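Local atomic coordinates of ferritin like protein (Caulobacter vibrioides, PDB entry 3HL1), a protein that has no established function but belongs to the ferritin-like proteins, a largely helical family, and probably binds metal. Residues R10-Q13 and H14-G17; I121-P124 and E125-Q129; E131-A135 and D136-D140; E146-D149 and A150-V153; A190-L193 and Q194-L198. One frame throughout, in Å; residues are numbered along the deposited sequence.

Contact 1 of 5, residues R10-Q13 and H14-G17; sequences RLYQ and HFQG
Arg10 O, Leu11 O, Tyr12 O and Gln13 O each accept from the backbone N four residues on, so residues 10-17 make two regular turns of helix 8-35. Arg10 O carries a second bond. His14 ND1 reaches Arg10 O at 2.7 Å in a nearly straight line (166°), with the oxygen lying in the plane of the imidazole at its edge. ND1 and the His14 backbone N come to Arg10 O from opposite faces of its carbonyl plane. With CG anti to the carbonyl carbon (chi1 -77°), the His14 ring folds back along the helix to make this bond. At the far end of the ring, NE2 bonds to Val138 O, so both nitrogens face backbone carbonyls, a setting that would favour a doubly protonated ring. Helix 8-35 is one of the long helices of this ferritin-like chain, and these turns pack on helices 42-67 and 144-157. Between Leu11 and Phe15 the contact is apolar: Leu11 CD1 sits over one face of the Phe15 ring, offset toward its rim and 4.3 Å from the ring centroid, a CH-pi contact. Leu11 CG comes closer, 3.6 Å from Phe15 CE2. Tyr12 touches the same ring more loosely, its CD1 4.1 Å from Phe15 CD2, while its hydroxyl bonds to Tyr68 O. Arg10 reaches away from the helix to a salt bridge with Asp136.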
loop_
_atom_site.group_PDB
_atom_site.type_symbol
_atom_site.label_atom_id
_atom_site.label_comp_id
_atom_site.label_asym_id
_atom_site.label_seq_id
_atom_site.Cartn_x
_atom_site.Cartn_y
_atom_site.Cartn_z
ATOM N N ARG A 10 3.950 -18.582 9.887
ATOM C CA ARG A 10 3.438 -17.330 10.392
ATOM C C ARG A 10 4.198 -16.144 9.845
ATOM O O ARG A 10 3.612 -15.096 9.609
ATOM C CB ARG A 10 3.427 -17.349 11.929
ATOM C CG ARG A 10 2.442 -18.370 12.528
ATOM C CD ARG A 10 1.078 -17.795 12.862
ATOM N NE ARG A 10 0.096 -18.779 13.367
ATOM C CZ ARG A 10 0.122 -19.402 14.565
ATOM N NH1 ARG A 10 1.091 -19.189 15.452
ATOM N NH2 ARG A 10 -0.844 -20.270 14.890
ATOM N N LEU A 11 5.499 -16.306 9.641
ATOM C CA LEU A 11 6.314 -15.240 9.014
ATOM C C LEU A 11 5.784 -15.045 7.618
ATOM O O LEU A 11 5.463 -13.907 7.225
ATOM C CB LEU A 11 7.810 -15.593 9.017
ATOM C CG LEU A 11 8.673 -14.542 8.289
ATOM C CD1 LEU A 11 8.518 -13.216 9.018
ATOM C CD2 LEU A 11 10.108 -14.981 8.227
ATOM N N TYR A 12 5.572 -16.138 6.890
ATOM C CA TYR A 12 4.995 -16.076 5.529
ATOM C C TYR A 12 3.612 -15.388 5.485
ATOM O O TYR A 12 3.326 -14.533 4.607
ATOM C CB TYR A 12 4.941 -17.501 4.934
ATOM C CG TYR A 12 6.285 -18.098 4.503
ATOM C CD1 TYR A 12 7.513 -17.429 4.687
ATOM C CD2 TYR A 12 6.322 -19.345 3.927
ATOM C CE1 TYR A 12 8.729 -18.000 4.263
ATOM C CE2 TYR A 12 7.473 -19.888 3.502
ATOM C CZ TYR A 12 8.678 -19.247 3.655
ATOM O OH TYR A 12 9.799 -19.904 3.198
ATOM N N GLN A 13 2.755 -15.744 6.451
ATOM C CA GLN A 13 1.462 -15.096 6.576
ATOM C C GLN A 13 1.599 -13.589 6.799
ATOM O O GLN A 13 0.856 -12.799 6.225
ATOM C CB GLN A 13 0.691 -15.707 7.733
ATOM C CG GLN A 13 0.057 -16.983 7.377
ATOM C CD GLN A 13 -0.884 -17.504 8.468
ATOM O OE1 GLN A 13 -0.473 -18.156 9.411
ATOM N NE2 GLN A 13 -2.138 -17.238 8.296
ATOM N N HIS A 14 2.597 -13.190 7.584
ATOM C CA HIS A 14 2.839 -11.759 7.808
ATOM C C HIS A 14 3.407 -11.042 6.572
ATOM O O HIS A 14 3.113 -9.881 6.362
ATOM C CB HIS A 14 3.687 -11.509 9.028
ATOM C CG HIS A 14 2.945 -11.649 10.329
ATOM N ND1 HIS A 14 2.624 -12.873 10.871
ATOM C CD2 HIS A 14 2.412 -10.725 11.165
ATOM C CE1 HIS A 14 1.953 -12.699 12.004
ATOM N NE2 HIS A 14 1.788 -11.403 12.193
ATOM N N PHE A 15 4.276 -11.689 5.800
ATOM C CA PHE A 15 4.691 -11.146 4.525
ATOM C C PHE A 15 3.481 -10.863 3.611
ATOM O O PHE A 15 3.378 -9.768 2.977
ATOM C CB PHE A 15 5.651 -12.087 3.776
ATOM C CG PHE A 15 7.034 -12.191 4.368
ATOM C CD1 PHE A 15 7.732 -11.046 4.833
ATOM C CD2 PHE A 15 7.670 -13.382 4.399
ATOM C CE1 PHE A 15 9.026 -11.144 5.328
ATOM C CE2 PHE A 15 8.962 -13.497 4.891
ATOM C CZ PHE A 15 9.642 -12.372 5.371
ATOM N N GLN A 16 2.621 -11.851 3.485
ATOM C CA GLN A 16 1.389 -11.726 2.672
ATOM C C GLN A 16 0.508 -10.613 3.190
ATOM O O GLN A 16 -0.019 -9.834 2.390
ATOM C CB GLN A 16 0.581 -13.011 2.655
ATOM C CG GLN A 16 -0.601 -12.997 1.660
ATOM C CD GLN A 16 -0.141 -12.747 0.272
ATOM O OE1 GLN A 16 0.753 -13.439 -0.216
ATOM N NE2 GLN A 16 -0.695 -11.745 -0.362
ATOM N N GLY A 17 0.418 -10.481 4.517
ATOM C CA GLY A 17 -0.358 -9.432 5.108
ATOM C C GLY A 17 0.178 -8.046 4.822
ATOM O O GLY A 17 -0.611 -7.115 4.567
#

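Contact 2 of 5, residues I121-P124 and E125-Q129; sequences IEYP and EWRTQ
Pro124 and Arg127 run alongside each other, with Pro124 CD 3.5 Å from Arg127 CD. Tyr123 packs just as closely against the base of the arginine: its OH is 3.4 Å from Arg127 CB, and its ring plane stands 79° from that of the guanidinium. The backbone makes a single helical-type turn here. Arg127 N donates to Pro124 O at 3.1 Å, a bent bond (138°) that arrives above the carbonyl plane. The next carbonyl, Glu125 O, is gripped twice by Thr128, through its N and through OG1; the hydroxyl, placed between the backbone N and the carbonyl carbon (chi1 65°), makes a short bond in the carbonyl plane, on a lone pair. Trp126 forms the solvent-exposed side, yet it too is closely packed locally: it touches Pro124 CB through CD1, at 3.6 Å, and Arg127 CG lies over the centre of its indole. The looser part lies round the tyrosine. There the Thr128 methyl CG2 is 3.9 Å from Tyr123 CD2, as the two side chains pass head to tail, and a water joins Tyr123 OH, 2.7 Å away, to Arg127 O, to which it donates. The turn comes shortly after helix 112-121 in the linker toward helix 144-157. Pro124 rests on Phe234 of helix 233-242, Glu125 N bonds to Glu207 at the end of helix 188-207, and the side chain of Glu125 meets Glu146 on helix 144-157.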
loop_
_atom_site.group_PDB
_atom_site.type_symbol
_atom_site.label_atom_id
_atom_site.label_comp_id
_atom_site.label_asym_id
_atom_site.label_seq_id
_atom_site.Cartn_x
_atom_site.Cartn_y
_atom_site.Cartn_z
ATOM N N ILE A 121 -4.130 5.764 7.832
ATOM C CA ILE A 121 -3.322 4.653 7.278
ATOM C C ILE A 121 -1.856 4.843 7.618
ATOM O O ILE A 121 -1.182 3.888 7.957
ATOM C CB ILE A 121 -3.483 4.546 5.760
ATOM C CG1 ILE A 121 -4.840 3.973 5.397
ATOM C CG2 ILE A 121 -2.413 3.652 5.135
ATOM C CD1 ILE A 121 -5.268 4.432 3.974
ATOM N N GLU A 122 -1.369 6.069 7.474
ATOM C CA GLU A 122 0.017 6.385 7.700
ATOM C C GLU A 122 0.326 6.866 9.122
ATOM O O GLU A 122 1.412 7.381 9.381
ATOM C CB GLU A 122 0.471 7.468 6.698
ATOM C CG GLU A 122 0.210 7.153 5.198
ATOM C CD GLU A 122 1.216 6.176 4.573
ATOM O OE1 GLU A 122 2.100 5.601 5.291
ATOM O OE2 GLU A 122 1.125 5.977 3.337
ATOM N N TYR A 123 -0.618 6.696 10.029
ATOM C CA TYR A 123 -0.480 7.149 11.408
ATOM C C TYR A 123 0.792 6.566 12.036
ATOM O O TYR A 123 0.981 5.331 12.002
ATOM C CB TYR A 123 -1.679 6.699 12.229
ATOM C CG TYR A 123 -1.792 7.356 13.578
ATOM C CD1 TYR A 123 -1.962 8.742 13.693
ATOM C CD2 TYR A 123 -1.794 6.591 14.740
ATOM C CE1 TYR A 123 -2.096 9.321 14.914
ATOM C CE2 TYR A 123 -1.937 7.184 15.970
ATOM C CZ TYR A 123 -2.076 8.557 16.032
ATOM O OH TYR A 123 -2.262 9.167 17.235
ATOM N N PRO A 124 1.667 7.433 12.599
ATOM C CA PRO A 124 2.971 6.977 13.097
ATOM C C PRO A 124 2.890 6.112 14.349
ATOM O O PRO A 124 2.125 6.367 15.261
ATOM C CB PRO A 124 3.711 8.299 13.418
ATOM C CG PRO A 124 2.989 9.336 12.660
ATOM C CD PRO A 124 1.562 8.901 12.721
ATOM N N GLU A 125 3.694 5.079 14.385
ATOM C CA GLU A 125 3.676 4.148 15.511
ATOM C C GLU A 125 3.909 4.845 16.844
ATOM O O GLU A 125 3.332 4.444 17.868
ATOM C CB GLU A 125 4.782 3.136 15.313
ATOM C CG GLU A 125 4.705 1.978 16.256
ATOM C CD GLU A 125 5.852 0.973 16.111
ATOM O OE1 GLU A 125 6.777 1.158 15.258
ATOM O OE2 GLU A 125 5.794 -0.009 16.896
ATOM N N TRP A 126 4.798 5.832 16.867
ATOM C CA TRP A 126 5.110 6.501 18.144
ATOM C C TRP A 126 3.909 7.212 18.795
ATOM O O TRP A 126 3.844 7.353 20.023
ATOM C CB TRP A 126 6.304 7.444 18.025
ATOM C CG TRP A 126 6.070 8.663 17.237
ATOM C CD1 TRP A 126 6.309 8.836 15.899
ATOM C CD2 TRP A 126 5.607 9.929 17.726
ATOM N NE1 TRP A 126 6.014 10.124 15.528
ATOM C CE2 TRP A 126 5.578 10.816 16.627
ATOM C CE3 TRP A 126 5.214 10.404 18.990
ATOM C CZ2 TRP A 126 5.164 12.152 16.747
ATOM C CZ3 TRP A 126 4.797 11.746 19.113
ATOM C CH2 TRP A 126 4.780 12.599 17.997
ATOM N N ARG A 127 2.961 7.660 17.990
ATOM C CA ARG A 127 1.740 8.287 18.522
ATOM C C ARG A 127 0.732 7.292 19.111
ATOM O O ARG A 127 -0.140 7.669 19.872
ATOM C CB ARG A 127 1.118 9.121 17.414
ATOM C CG ARG A 127 2.063 10.221 17.011
ATOM C CD ARG A 127 1.727 10.784 15.723
ATOM N NE ARG A 127 0.735 11.832 15.817
ATOM C CZ ARG A 127 0.977 13.131 15.704
ATOM N NH1 ARG A 127 -0.052 13.967 15.771
ATOM N NH2 ARG A 127 2.213 13.597 15.514
ATOM N N THR A 128 0.852 6.006 18.763
ATOM C CA THR A 128 -0.101 4.978 19.229
ATOM C C THR A 128 0.009 4.699 20.743
ATOM O O THR A 128 -0.921 4.190 21.372
ATOM C CB THR A 128 0.082 3.662 18.445
ATOM O OG1 THR A 128 1.383 3.082 18.701
ATOM C CG2 THR A 128 -0.114 3.918 16.961
ATOM N N GLN A 129 1.158 5.035 21.310
ATOM C CA GLN A 129 1.449 4.761 22.715
ATOM C C GLN A 129 1.197 3.296 23.058
ATOM O O GLN A 129 0.479 2.985 23.994
ATOM C CB GLN A 129 0.631 5.648 23.632
ATOM C CG GLN A 129 0.830 7.115 23.407
ATOM C CD GLN A 129 0.342 7.908 24.589
ATOM O OE1 GLN A 129 0.953 7.860 25.659
ATOM N NE2 GLN A 129 -0.768 8.633 24.417
HETATM O O HOH W 1 -2.551 7.320 19.151
#

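Contact 3 of 5, residues E131-A135 and D136-D140; sequences EPDLA and DDVTD
Asp133 swings its carboxylate anti to the backbone N (chi1 -171°), where it meets Val138, whose CG2 is held beside its own backbone N and anti to the carbonyl carbon. The two side chains cross obliquely, and the Val138 CG2 methyl lies snugly against the carboxylate, 3.3 Å from Asp133 OD2. The other oxygen, OD1, accepts from Ala135 N at 3.2 Å in a straight bond (168°). That bond closes an Asx turn; the donor comes to OD1 on its anti side, 31° out of the carboxylate plane, and fixes the rotation of the acid against the backbone. A type I beta turn from Ala135 to Val138 follows at once, closed by a weak bond of 3.3 Å from Val138 N to Ala135 O. It brings Val138 CG2 to 3.9 Å from Ala135 CB. Asp137 OD1 also comes within 3.4 Å of Ala135 CB. Asp136, the second residue of the turn, turns its carboxylate to a salt bridge with Arg10 and a bond from Thr7 N. The paired turns thus form a surface bend in the linker between helices 112-121 and 144-157. One flank leans on helix 144-157, where Asp133 N bonds to Glu146 and Leu134 touches Val153. The other is tied to the start of helix 8-35 through Arg10 and through His14, which bonds to Val138 O.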
loop_
_atom_site.group_PDB
_atom_site.type_symbol
_atom_site.label_atom_id
_atom_site.label_comp_id
_atom_site.label_asym_id
_atom_site.label_seq_id
_atom_site.Cartn_x
_atom_site.Cartn_y
_atom_site.Cartn_z
ATOM N N GLU A 131 3.147 -0.725 23.250
ATOM C CA GLU A 131 4.211 -1.691 23.061
ATOM C C GLU A 131 3.819 -2.596 21.875
ATOM O O GLU A 131 2.718 -3.136 21.875
ATOM C CB GLU A 131 4.405 -2.518 24.344
ATOM C CG GLU A 131 5.353 -1.865 25.340
ATOM C CD GLU A 131 6.756 -1.763 24.770
ATOM O OE1 GLU A 131 7.297 -2.803 24.336
ATOM O OE2 GLU A 131 7.309 -0.647 24.736
ATOM N N PRO A 132 4.714 -2.746 20.868
ATOM C CA PRO A 132 4.419 -3.606 19.725
ATOM C C PRO A 132 4.117 -5.004 20.191
ATOM O O PRO A 132 4.814 -5.512 21.092
ATOM C CB PRO A 132 5.717 -3.582 18.918
ATOM C CG PRO A 132 6.375 -2.292 19.319
ATOM C CD PRO A 132 6.039 -2.101 20.733
ATOM N N ASP A 133 3.061 -5.592 19.644
ATOM C CA ASP A 133 2.690 -6.955 19.984
ATOM C C ASP A 133 3.466 -7.845 19.026
ATOM O O ASP A 133 3.198 -7.868 17.804
ATOM C CB ASP A 133 1.212 -7.179 19.841
ATOM C CG ASP A 133 0.791 -8.509 20.390
ATOM O OD1 ASP A 133 1.663 -9.407 20.565
ATOM O OD2 ASP A 133 -0.416 -8.654 20.613
ATOM N N LEU A 134 4.451 -8.551 19.582
ATOM C CA LEU A 134 5.420 -9.296 18.781
ATOM C C LEU A 134 5.066 -10.772 18.594
ATOM O O LEU A 134 5.871 -11.523 17.992
ATOM C CB LEU A 134 6.841 -9.159 19.391
ATOM C CG LEU A 134 7.341 -7.711 19.574
ATOM C CD1 LEU A 134 8.707 -7.690 20.244
ATOM C CD2 LEU A 134 7.369 -6.977 18.232
ATOM N N ALA A 135 3.915 -11.202 19.090
ATOM C CA ALA A 135 3.488 -12.594 18.982
ATOM C C ALA A 135 3.180 -12.946 17.473
ATOM O O ALA A 135 2.641 -12.120 16.729
ATOM C CB ALA A 135 2.275 -12.823 19.861
ATOM N N ASP A 136 3.573 -14.141 17.024
ATOM C CA ASP A 136 3.429 -14.475 15.599
ATOM C C ASP A 136 1.986 -14.789 15.186
ATOM O O ASP A 136 1.712 -14.936 13.987
ATOM C CB ASP A 136 4.410 -15.595 15.177
ATOM C CG ASP A 136 4.000 -17.003 15.646
ATOM O OD1 ASP A 136 3.033 -17.200 16.415
ATOM O OD2 ASP A 136 4.703 -17.939 15.227
ATOM N N ASP A 137 1.067 -14.830 16.148
ATOM C CA ASP A 137 -0.362 -15.034 15.846
ATOM C C ASP A 137 -1.204 -13.763 15.800
ATOM O O ASP A 137 -2.407 -13.836 15.594
ATOM C CB ASP A 137 -0.998 -16.079 16.778
ATOM C CG ASP A 137 -0.883 -15.736 18.270
ATOM O OD1 ASP A 137 -0.377 -14.654 18.653
ATOM O OD2 ASP A 137 -1.305 -16.600 19.078
ATOM N N VAL A 138 -0.563 -12.609 15.982
ATOM C CA VAL A 138 -1.223 -11.318 15.858
ATOM C C VAL A 138 -1.460 -11.007 14.389
ATOM O O VAL A 138 -0.558 -11.143 13.578
ATOM C CB VAL A 138 -0.356 -10.191 16.453
ATOM C CG1 VAL A 138 -1.014 -8.848 16.281
ATOM C CG2 VAL A 138 -0.104 -10.482 17.920
ATOM N N THR A 139 -2.670 -10.592 14.082
ATOM C CA THR A 139 -3.056 -10.229 12.737
ATOM C C THR A 139 -3.365 -8.725 12.582
ATOM O O THR A 139 -3.296 -8.219 11.467
ATOM C CB THR A 139 -4.282 -11.066 12.215
ATOM O OG1 THR A 139 -4.681 -10.552 10.930
ATOM C CG2 THR A 139 -5.449 -10.978 13.158
ATOM N N ASP A 140 -3.737 -8.051 13.673
ATOM C CA ASP A 140 -4.075 -6.648 13.671
ATOM C C ASP A 140 -3.122 -5.854 14.540
ATOM O O ASP A 140 -2.766 -6.236 15.675
ATOM C CB ASP A 140 -5.497 -6.413 14.160
ATOM C CG ASP A 140 -6.565 -6.882 13.175
ATOM O OD1 ASP A 140 -6.394 -6.715 11.977
ATOM O OD2 ASP A 140 -7.644 -7.335 13.624
#

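Contact 4 of 5, residues E146-D149 and A150-V153; sequences EFYD and ALRV
Asp149 OD1 meets the Arg152 guanidinium at its edge, near its plane, in a salt bridge of 3.0 Å to NH1, although the carboxylate and guanidinium planes are turned 52° from each other. The ring of Tyr148 takes Leu151 CD2 at 3.9 Å from its CD1, the two side chains running alongside each other. The partners in each pair are three positions apart, so both contacts follow one turn of helix 144-157. The arginine chain is extended from CG to NE, and with CG beside the backbone N (chi1 -68°) it runs back along the preceding turn, its CG passing 3.4 Å from Tyr148 O. Backbone bonds hold this course: Ala150 N to Glu146 O, Leu151 N to Phe147 O and Arg152 N to Tyr148 O are regular, while Val153 N to Asp149 O, at 3.5 Å, is weak. Leu151 faces helix 8-35, touching Leu11, His14 and Phe15, whereas Arg152 lies on the side of helix 188-207. Tyr148 reaches between these helices and bonds through OH to Glu22. Asp149 OD2 lies doubtfully close to Glu125 OE2; a proton shared between the two acids is one possible reading. Arg152 is itself shared by two acids, NH1 with Asp149 and NH2 with Asp200 of helix 188-207, so its charge links neighbouring helices.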
loop_
_atom_site.group_PDB
_atom_site.type_symbol
_atom_site.label_atom_id
_atom_site.label_comp_id
_atom_site.label_asym_id
_atom_site.label_seq_id
_atom_site.Cartn_x
_atom_site.Cartn_y
_atom_site.Cartn_z
ATOM N N GLU A 146 4.049 -0.566 13.541
ATOM C CA GLU A 146 4.025 -1.681 14.482
ATOM C C GLU A 146 4.039 -3.030 13.755
ATOM O O GLU A 146 4.679 -4.019 14.178
ATOM C CB GLU A 146 2.782 -1.624 15.369
ATOM C CG GLU A 146 2.795 -2.704 16.464
ATOM C CD GLU A 146 1.469 -2.879 17.218
ATOM O OE1 GLU A 146 0.601 -1.992 17.128
ATOM O OE2 GLU A 146 1.318 -3.920 17.923
ATOM N N PHE A 147 3.253 -3.115 12.701
ATOM C CA PHE A 147 3.268 -4.319 11.836
ATOM C C PHE A 147 4.731 -4.619 11.426
ATOM O O PHE A 147 5.219 -5.754 11.579
ATOM C CB PHE A 147 2.408 -4.071 10.591
ATOM C CG PHE A 147 2.060 -5.352 9.786
ATOM C CD1 PHE A 147 2.987 -6.349 9.564
ATOM C CD2 PHE A 147 0.803 -5.521 9.267
ATOM C CE1 PHE A 147 2.654 -7.501 8.866
ATOM C CE2 PHE A 147 0.474 -6.677 8.568
ATOM C CZ PHE A 147 1.408 -7.665 8.393
ATOM N N TYR A 148 5.442 -3.623 10.891
ATOM C CA TYR A 148 6.837 -3.828 10.512
ATOM C C TYR A 148 7.786 -4.126 11.656
ATOM O O TYR A 148 8.744 -4.870 11.445
ATOM C CB TYR A 148 7.368 -2.724 9.594
ATOM C CG TYR A 148 6.795 -2.848 8.203
ATOM C CD1 TYR A 148 7.145 -3.928 7.378
ATOM C CD2 TYR A 148 5.879 -1.940 7.707
ATOM C CE1 TYR A 148 6.605 -4.062 6.105
ATOM C CE2 TYR A 148 5.347 -2.070 6.412
ATOM C CZ TYR A 148 5.717 -3.149 5.633
ATOM O OH TYR A 148 5.193 -3.313 4.395
ATOM N N ASP A 149 7.545 -3.567 12.849
ATOM C CA ASP A 149 8.278 -3.981 14.026
ATOM C C ASP A 149 8.206 -5.483 14.331
ATOM O O ASP A 149 9.229 -6.114 14.682
ATOM C CB ASP A 149 7.699 -3.288 15.258
ATOM C CG ASP A 149 8.241 -1.910 15.482
ATOM O OD1 ASP A 149 9.132 -1.438 14.752
ATOM O OD2 ASP A 149 7.758 -1.308 16.451
ATOM N N ALA A 150 6.981 -6.017 14.321
ATOM C CA ALA A 150 6.733 -7.463 14.500
ATOM C C ALA A 150 7.437 -8.239 13.395
ATOM O O ALA A 150 8.122 -9.240 13.640
ATOM C CB ALA A 150 5.252 -7.749 14.483
ATOM N N LEU A 151 7.274 -7.796 12.159
ATOM C CA LEU A 151 7.934 -8.483 11.047
ATOM C C LEU A 151 9.472 -8.596 11.224
ATOM O O LEU A 151 10.049 -9.635 11.029
ATOM C CB LEU A 151 7.597 -7.779 9.748
ATOM C CG LEU A 151 7.831 -8.640 8.511
ATOM C CD1 LEU A 151 6.746 -9.705 8.352
ATOM C CD2 LEU A 151 7.934 -7.730 7.246
ATOM N N ARG A 152 10.129 -7.526 11.647
ATOM C CA ARG A 152 11.583 -7.593 11.961
ATOM C C ARG A 152 11.970 -8.690 12.984
ATOM O O ARG A 152 13.004 -9.336 12.850
ATOM C CB ARG A 152 12.083 -6.266 12.534
ATOM C CG ARG A 152 12.100 -5.133 11.580
ATOM C CD ARG A 152 12.715 -3.906 12.297
ATOM N NE ARG A 152 12.713 -2.742 11.421
ATOM C CZ ARG A 152 11.830 -1.751 11.479
ATOM N NH1 ARG A 152 10.821 -1.772 12.338
ATOM N NH2 ARG A 152 11.929 -0.738 10.634
ATOM N N VAL A 153 11.116 -8.947 13.953
ATOM C CA VAL A 153 11.365 -10.001 14.942
ATOM C C VAL A 153 11.327 -11.384 14.315
ATOM O O VAL A 153 12.265 -12.183 14.510
ATOM C CB VAL A 153 10.402 -9.889 16.177
ATOM C CG1 VAL A 153 10.548 -11.088 17.151
ATOM C CG2 VAL A 153 10.675 -8.587 16.905
#

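Contact 5 of 5, residues A190-L193 and Q194-L198; sequences AGFL and QALTL
Leu196 packs its CD1 methyl 3.4 Å from Phe192 CZ, the closer of the two apolar contacts on this part of helix 188-207. Its CG lies against the same end of the ring, 3.6 Å from Phe192 CE1, so the leucine fork lies on one side of the ring, by its far end. Leu193 adds a looser contact, its CD2 4.2 Å from Leu196 CD1. Phe192 carries CG anti to the backbone N (chi1 160°), and Leu196, one turn on, has CG beside its N and anti to the carbonyl carbon (chi1 -84°); each thereby leans toward the other. Beneath them the helical backbone sets the spacing, with Leu196 N bonded to Phe192 O at 3.0 Å and matching bonds from Gln194 N to Ala190 O and from Ala195 N to Gly191 O. Leu193 O is gripped twice by Thr197, through N and through OG1, both at 3.2 Å and from opposite faces of the carbonyl plane. The chain of Gln194 stretches out past Ala190 O, which its CG meets at 3.4 Å, and its OE1 accepts from Thr185 N and Glu186 N in the segment leading into the helix. Farther out, Phe192 and Ala195 rest on Met155 of helix 144-157, and Leu196 touches Arg152. The chemistry thus divides round the helix: apolar groups meet helix 144-157, Gln194 fastens the preceding chain through its amide oxygen, and the exposed Thr197 spends its hydroxyl on the helix's own backbone.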
loop_
_atom_site.group_PDB
_atom_site.type_symbol
_atom_site.label_atom_id
_atom_site.label_comp_id
_atom_site.label_asym_id
_atom_site.label_seq_id
_atom_site.Cartn_x
_atom_site.Cartn_y
_atom_site.Cartn_z
ATOM N N ALA A 190 23.910 -11.899 6.444
ATOM C CA ALA A 190 24.149 -10.762 5.532
ATOM C C ALA A 190 22.876 -10.370 4.764
ATOM O O ALA A 190 22.568 -9.183 4.638
ATOM C CB ALA A 190 25.272 -11.085 4.550
ATOM N N GLY A 191 22.138 -11.364 4.227
ATOM C CA GLY A 191 20.897 -11.064 3.502
ATOM C C GLY A 191 19.825 -10.573 4.437
ATOM O O GLY A 191 18.990 -9.745 4.082
ATOM N N PHE A 192 19.826 -11.090 5.660
ATOM C CA PHE A 192 18.910 -10.586 6.663
ATOM C C PHE A 192 19.172 -9.092 6.922
ATOM O O PHE A 192 18.240 -8.299 7.000
ATOM C CB PHE A 192 18.989 -11.371 7.975
ATOM C CG PHE A 192 18.448 -10.610 9.151
ATOM C CD1 PHE A 192 17.099 -10.304 9.248
ATOM C CD2 PHE A 192 19.286 -10.160 10.145
ATOM C CE1 PHE A 192 16.604 -9.595 10.324
ATOM C CE2 PHE A 192 18.795 -9.434 11.211
ATOM C CZ PHE A 192 17.463 -9.174 11.314
ATOM N N LEU A 193 20.449 -8.712 7.064
ATOM C CA LEU A 193 20.800 -7.292 7.238
ATOM C C LEU A 193 20.358 -6.404 6.032
ATOM O O LEU A 193 19.874 -5.277 6.234
ATOM C CB LEU A 193 22.297 -7.136 7.548
ATOM C CG LEU A 193 22.739 -7.738 8.890
ATOM C CD1 LEU A 193 24.239 -7.730 9.116
ATOM C CD2 LEU A 193 21.968 -7.012 10.007
ATOM N N GLN A 194 20.494 -6.906 4.811
ATOM C CA GLN A 194 19.965 -6.208 3.625
ATOM C C GLN A 194 18.450 -6.064 3.692
ATOM O O GLN A 194 17.896 -5.014 3.367
ATOM C CB GLN A 194 20.306 -6.955 2.352
ATOM C CG GLN A 194 21.774 -7.063 2.076
ATOM C CD GLN A 194 22.074 -7.799 0.829
ATOM O OE1 GLN A 194 21.526 -8.862 0.594
ATOM N NE2 GLN A 194 22.959 -7.251 0.004
ATOM N N ALA A 195 17.773 -7.147 4.078
ATOM C CA ALA A 195 16.293 -7.166 4.215
ATOM C C ALA A 195 15.841 -6.109 5.203
ATOM O O ALA A 195 14.841 -5.437 4.989
ATOM C CB ALA A 195 15.807 -8.575 4.661
ATOM N N LEU A 196 16.576 -5.960 6.297
ATOM C CA LEU A 196 16.263 -4.949 7.316
ATOM C C LEU A 196 16.347 -3.540 6.746
ATOM O O LEU A 196 15.559 -2.666 7.088
ATOM C CB LEU A 196 17.214 -5.035 8.523
ATOM C CG LEU A 196 16.937 -6.034 9.645
ATOM C CD1 LEU A 196 17.999 -5.818 10.766
ATOM C CD2 LEU A 196 15.509 -5.941 10.200
ATOM N N THR A 197 17.316 -3.317 5.873
ATOM C CA THR A 197 17.434 -2.017 5.242
ATOM C C THR A 197 16.195 -1.739 4.425
ATOM O O THR A 197 15.668 -0.646 4.467
ATOM C CB THR A 197 18.700 -1.985 4.383
ATOM O OG1 THR A 197 19.828 -2.263 5.234
ATOM C CG2 THR A 197 18.852 -0.656 3.637
ATOM N N LEU A 198 15.736 -2.736 3.665
ATOM C CA LEU A 198 14.509 -2.581 2.865
ATOM C C LEU A 198 13.313 -2.264 3.749
ATOM O O LEU A 198 12.507 -1.389 3.391
ATOM C CB LEU A 198 14.247 -3.787 1.969
ATOM C CG LEU A 198 15.349 -4.257 1.022
ATOM C CD1 LEU A 198 14.807 -5.321 0.100
ATOM C CD2 LEU A 198 15.950 -3.126 0.313
#

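How the contacts relate
Contact 4 is the most buried and lies between the others: it touches contact 1 through Leu151 and Phe147, contact 3 through Glu146, contact 2 through the packing of Glu125 on Glu146, and contact 5 through Arg152 and Leu196. Contacts 1, 4 and 5 are regular helical turns within helices 8-35, 144-157 and 188-207, mixing apolar packing with local polar bonds. Contacts 2 and 3 belong to one linker, between helices 112-121 and 144-157, and are built on isolated turns. Contact 3 lies at the surface, yet His14 and Arg10 of contact 1 bind it. Contact 5, 24 Å from contact 2 between centres, is partly buried and the farthest of the three helical contacts from the centre of the chain.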